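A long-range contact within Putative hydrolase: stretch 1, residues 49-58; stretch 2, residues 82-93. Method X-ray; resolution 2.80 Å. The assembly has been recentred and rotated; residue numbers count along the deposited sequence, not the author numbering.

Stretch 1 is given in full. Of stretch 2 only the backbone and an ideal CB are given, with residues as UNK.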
# COMPACT_ATOMS: atom_id res chain seq x y z
N PHE A 49 11.28 7.26 7.54
CA PHE A 49 10.00 7.95 7.43
C PHE A 49 9.66 8.76 8.72
O PHE A 49 8.49 9.05 8.96
CB PHE A 49 8.91 6.95 7.06
CG PHE A 49 9.15 6.39 5.67
CD1 PHE A 49 10.05 5.35 5.46
CD2 PHE A 49 8.50 6.93 4.57
CE1 PHE A 49 10.28 4.85 4.18
CE2 PHE A 49 8.74 6.44 3.29
CZ PHE A 49 9.63 5.39 3.10
N THR A 50 10.69 9.16 9.50
CA THR A 50 10.59 10.09 10.62
C THR A 50 11.30 11.30 10.10
O THR A 50 12.52 11.42 10.28
CB THR A 50 11.21 9.54 11.91
OG1 THR A 50 10.67 8.27 12.17
CG2 THR A 50 10.92 10.40 13.09
N ARG A 51 10.59 12.15 9.32
CA ARG A 51 11.17 13.31 8.63
C ARG A 51 10.65 14.62 9.20
O ARG A 51 9.60 14.63 9.85
CB ARG A 51 10.85 13.23 7.13
CG ARG A 51 11.14 11.84 6.53
CD ARG A 51 11.07 11.76 5.01
NE ARG A 51 12.12 12.56 4.37
CZ ARG A 51 12.00 13.83 3.97
NH1 ARG A 51 10.85 14.48 4.12
NH2 ARG A 51 13.03 14.45 3.43
N SER A 52 11.39 15.72 8.98
CA SER A 52 11.05 17.04 9.49
C SER A 52 10.67 18.08 8.44
O SER A 52 9.99 19.04 8.78
CB SER A 52 12.23 17.59 10.29
OG SER A 52 12.42 16.76 11.43
N LEU A 53 11.16 17.94 7.19
CA LEU A 53 10.89 18.89 6.11
C LEU A 53 10.38 18.14 4.91
O LEU A 53 11.02 17.18 4.49
CB LEU A 53 12.18 19.67 5.74
CG LEU A 53 12.19 21.19 5.93
CD1 LEU A 53 13.32 21.81 5.14
CD2 LEU A 53 10.85 21.82 5.54
N GLY A 54 9.27 18.59 4.34
CA GLY A 54 8.67 17.91 3.19
C GLY A 54 7.77 16.80 3.67
O GLY A 54 7.09 16.98 4.68
N TRP A 55 7.77 15.62 2.99
CA TRP A 55 6.90 14.51 3.43
C TRP A 55 7.23 14.22 4.88
O TRP A 55 8.39 13.98 5.18
CB TRP A 55 7.09 13.24 2.58
CG TRP A 55 6.12 12.16 2.91
CD1 TRP A 55 4.96 11.86 2.26
CD2 TRP A 55 6.20 11.24 4.01
NE1 TRP A 55 4.30 10.84 2.89
CE2 TRP A 55 5.04 10.44 3.97
CE3 TRP A 55 7.09 11.08 5.09
CZ2 TRP A 55 4.78 9.46 4.93
CZ3 TRP A 55 6.81 10.14 6.04
CH2 TRP A 55 5.69 9.32 5.95
N ASN A 56 6.24 14.28 5.77
CA ASN A 56 6.49 13.99 7.17
C ASN A 56 5.34 13.16 7.83
O ASN A 56 5.25 13.09 9.05
CB ASN A 56 6.74 15.32 7.92
CG ASN A 56 5.58 16.28 7.92
OD1 ASN A 56 4.46 15.92 8.31
ND2 ASN A 56 5.82 17.54 7.58
N GLY A 57 4.53 12.49 7.01
CA GLY A 57 3.39 11.69 7.46
C GLY A 57 2.47 11.35 6.31
O GLY A 57 2.28 12.18 5.42
N GLY A 58 1.93 10.14 6.30
CA GLY A 58 1.12 9.68 5.19
C GLY A 58 0.47 8.33 5.32
O GLY A 58 0.60 7.63 6.32
N UNK A 82 6.34 21.18 7.78
CA UNK A 82 7.33 21.35 8.84
C UNK A 82 6.97 20.60 10.14
O UNK A 82 5.84 20.71 10.62
CB UNK A 82 7.50 22.84 9.14
N UNK A 83 7.96 19.90 10.74
CA UNK A 83 7.81 19.24 12.05
C UNK A 83 8.69 20.02 13.01
O UNK A 83 9.89 20.19 12.74
CB UNK A 83 8.19 17.76 12.01
N UNK A 84 8.12 20.48 14.13
CA UNK A 84 8.83 21.28 15.10
C UNK A 84 9.39 20.43 16.24
O UNK A 84 9.35 19.20 16.18
CB UNK A 84 7.91 22.36 15.66
N UNK A 85 9.98 21.09 17.22
CA UNK A 85 10.56 20.49 18.42
C UNK A 85 9.64 19.39 19.01
O UNK A 85 8.41 19.59 19.12
CB UNK A 85 10.82 21.58 19.47
N UNK A 86 10.25 18.24 19.39
CA UNK A 86 9.58 17.06 19.98
C UNK A 86 8.53 16.46 19.04
O UNK A 86 7.45 16.09 19.48
CB UNK A 86 8.92 17.44 21.31
N UNK A 87 8.88 16.31 17.76
CA UNK A 87 8.00 15.71 16.76
C UNK A 87 6.59 16.30 16.81
O UNK A 87 5.62 15.57 16.79
CB UNK A 87 7.94 14.19 16.96
N UNK A 88 6.50 17.63 16.89
CA UNK A 88 5.23 18.34 16.96
C UNK A 88 4.97 18.89 15.58
O UNK A 88 5.70 19.78 15.16
CB UNK A 88 5.24 19.45 18.02
N UNK A 89 4.03 18.30 14.83
CA UNK A 89 3.78 18.74 13.45
C UNK A 89 3.26 20.17 13.42
O UNK A 89 2.38 20.53 14.20
CB UNK A 89 2.78 17.81 12.76
N UNK A 90 3.82 20.97 12.51
CA UNK A 90 3.48 22.37 12.32
C UNK A 90 2.69 22.59 11.05
O UNK A 90 1.79 21.80 10.74
CB UNK A 90 4.75 23.23 12.30
N UNK A 91 3.04 23.64 10.28
CA UNK A 91 2.32 24.00 9.06
C UNK A 91 2.56 22.99 7.94
O UNK A 91 3.68 22.88 7.45
CB UNK A 91 2.74 25.40 8.60
N UNK A 92 1.48 22.28 7.50
CA UNK A 92 1.53 21.25 6.45
C UNK A 92 0.40 21.37 5.45
O UNK A 92 -0.68 21.88 5.75
CB UNK A 92 1.50 19.86 7.08
N UNK A 93 0.63 20.78 4.28
CA UNK A 93 -0.29 20.62 3.18
C UNK A 93 -0.81 19.22 3.30
O UNK A 93 -0.10 18.39 3.84
CB UNK A 93 0.36 20.88 1.82

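Position 82 lies in an antiparallel, non-hydrogen-bonded pair with Leu 53, and its CA-to-CB bond points to the same sheet face as that leucine. Its ideal CB stands 5.0 Å from Leu 53 CD2, so a beta-branched or other apolar side chain suits. The residue is Val 82, chi1 t, whose CG2 lies 3.9 Å from Leu 53 CD2.

At position 83 the backbone N donates to Ser 52 O over 2.9 Å, a bond any residue but proline could make. The CB points toward stretch 1, 3.9 Å from Ser 52 CA and 5.0 Å from Asn 56 CB, which invites a medium-sized aliphatic chain such as valine, leucine or isoleucine. Ile 83, m at chi1 and chi2, carries its CD1 to 3.4 Å from Asn 56 CG, and its CG1 packs 3.4 Å from Arg 51 O.

Position 84 points away, and 85 and 86 are out of reach; stretch 1 sets no rule for them. Position 86 has positive phi and psi (61/45), which favours glycine, asparagine or aspartate. They are Asn 84, Glu 85 and Asn 86.

Position 87 repeats the left-handed angles (48/46), and its CB points sideways with nothing of stretch 1 within 5.5 Å. The carbonyl O of Arg 51 is a distant acceptor, so only a long donor, lysine or arginine, could plausibly use it. Arg 87 folds back through three m rotamers: NH1 donates to Arg 51 O at 2.7 Å, near the guanidinium plane, while Thr 50 CG2 covers one face, 3.4 Å from CZ. NH2 donates to a water over 2.8 Å, and that water also binds Phe 49 O and Arg 51 N, with a weak bond to Asn 56 O.

Position 88, out of reach, is Ser 88.

From position 89 the CB points sideways, 5.1 Å from Asn 56 OD1; a long donor fits again, though glutamine might also serve. Arg 89 donates from NH1 to Asn 56 OD1 at 3.0 Å. At Gly 57 an ideal CB would lie only 2.5 Å from Arg 89 NH1, so the missing side chain makes room for the arginine.

Position 90 makes no contact with stretch 1 and is Gly 90; at 91 the CA-to-CB bond points sideways, also without contact, and the residue is Asn 91.

Position 92 points toward stretch 1, its CB 4.9 Å from Asn 56 ND2. A short acceptor suits, serine or cysteine for example. Cys 92 accepts from Asn 56 ND2 at SG over 3.4 Å. Position 93, out of reach, is Ser 93.

Stretch 2 (82-93) VINENRSRGNCS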
# COMPACT_ATOMS: atom_id res chain seq x y z
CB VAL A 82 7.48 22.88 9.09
CG1 VAL A 82 8.16 23.18 10.42
CG2 VAL A 82 8.24 23.54 7.95
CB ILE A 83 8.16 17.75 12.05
CG1 ILE A 83 7.35 16.95 11.02
CG2 ILE A 83 8.02 17.17 13.44
CD1 ILE A 83 5.89 16.90 11.24
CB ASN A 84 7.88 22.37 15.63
CG ASN A 84 7.35 23.29 14.55
OD1 ASN A 84 6.13 23.46 14.40
ND2 ASN A 84 8.24 23.97 13.81
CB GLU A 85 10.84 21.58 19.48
CG GLU A 85 11.87 22.64 19.06
CD GLU A 85 11.31 23.98 18.56
OE1 GLU A 85 10.60 23.99 17.53
OE2 GLU A 85 11.65 25.02 19.17
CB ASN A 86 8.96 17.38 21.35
CG ASN A 86 9.93 18.00 22.32
OD1 ASN A 86 9.72 19.12 22.78
ND2 ASN A 86 10.99 17.28 22.66
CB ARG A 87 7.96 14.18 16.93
CG ARG A 87 9.29 13.49 16.66
CD ARG A 87 9.66 13.53 15.19
NE ARG A 87 8.71 12.79 14.37
CZ ARG A 87 8.58 12.90 13.05
NH1 ARG A 87 9.34 13.75 12.37
NH2 ARG A 87 7.69 12.16 12.39
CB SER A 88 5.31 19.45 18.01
OG SER A 88 4.08 20.13 18.17
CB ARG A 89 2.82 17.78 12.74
CG ARG A 89 2.33 18.24 11.33
CD ARG A 89 2.14 17.06 10.37
NE ARG A 89 1.49 15.93 11.04
CZ ARG A 89 1.83 14.64 10.95
NH1 ARG A 89 2.84 14.26 10.17
NH2 ARG A 89 1.16 13.72 11.64
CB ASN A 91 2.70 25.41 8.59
CG ASN A 91 2.27 26.51 9.53
OD1 ASN A 91 1.33 26.37 10.33
ND2 ASN A 91 2.89 27.67 9.41
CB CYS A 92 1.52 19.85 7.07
SG CYS A 92 3.02 19.44 7.99
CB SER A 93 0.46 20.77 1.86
OG SER A 93 -0.28 21.49 0.90
O HOH W 1 7.56 11.58 9.64
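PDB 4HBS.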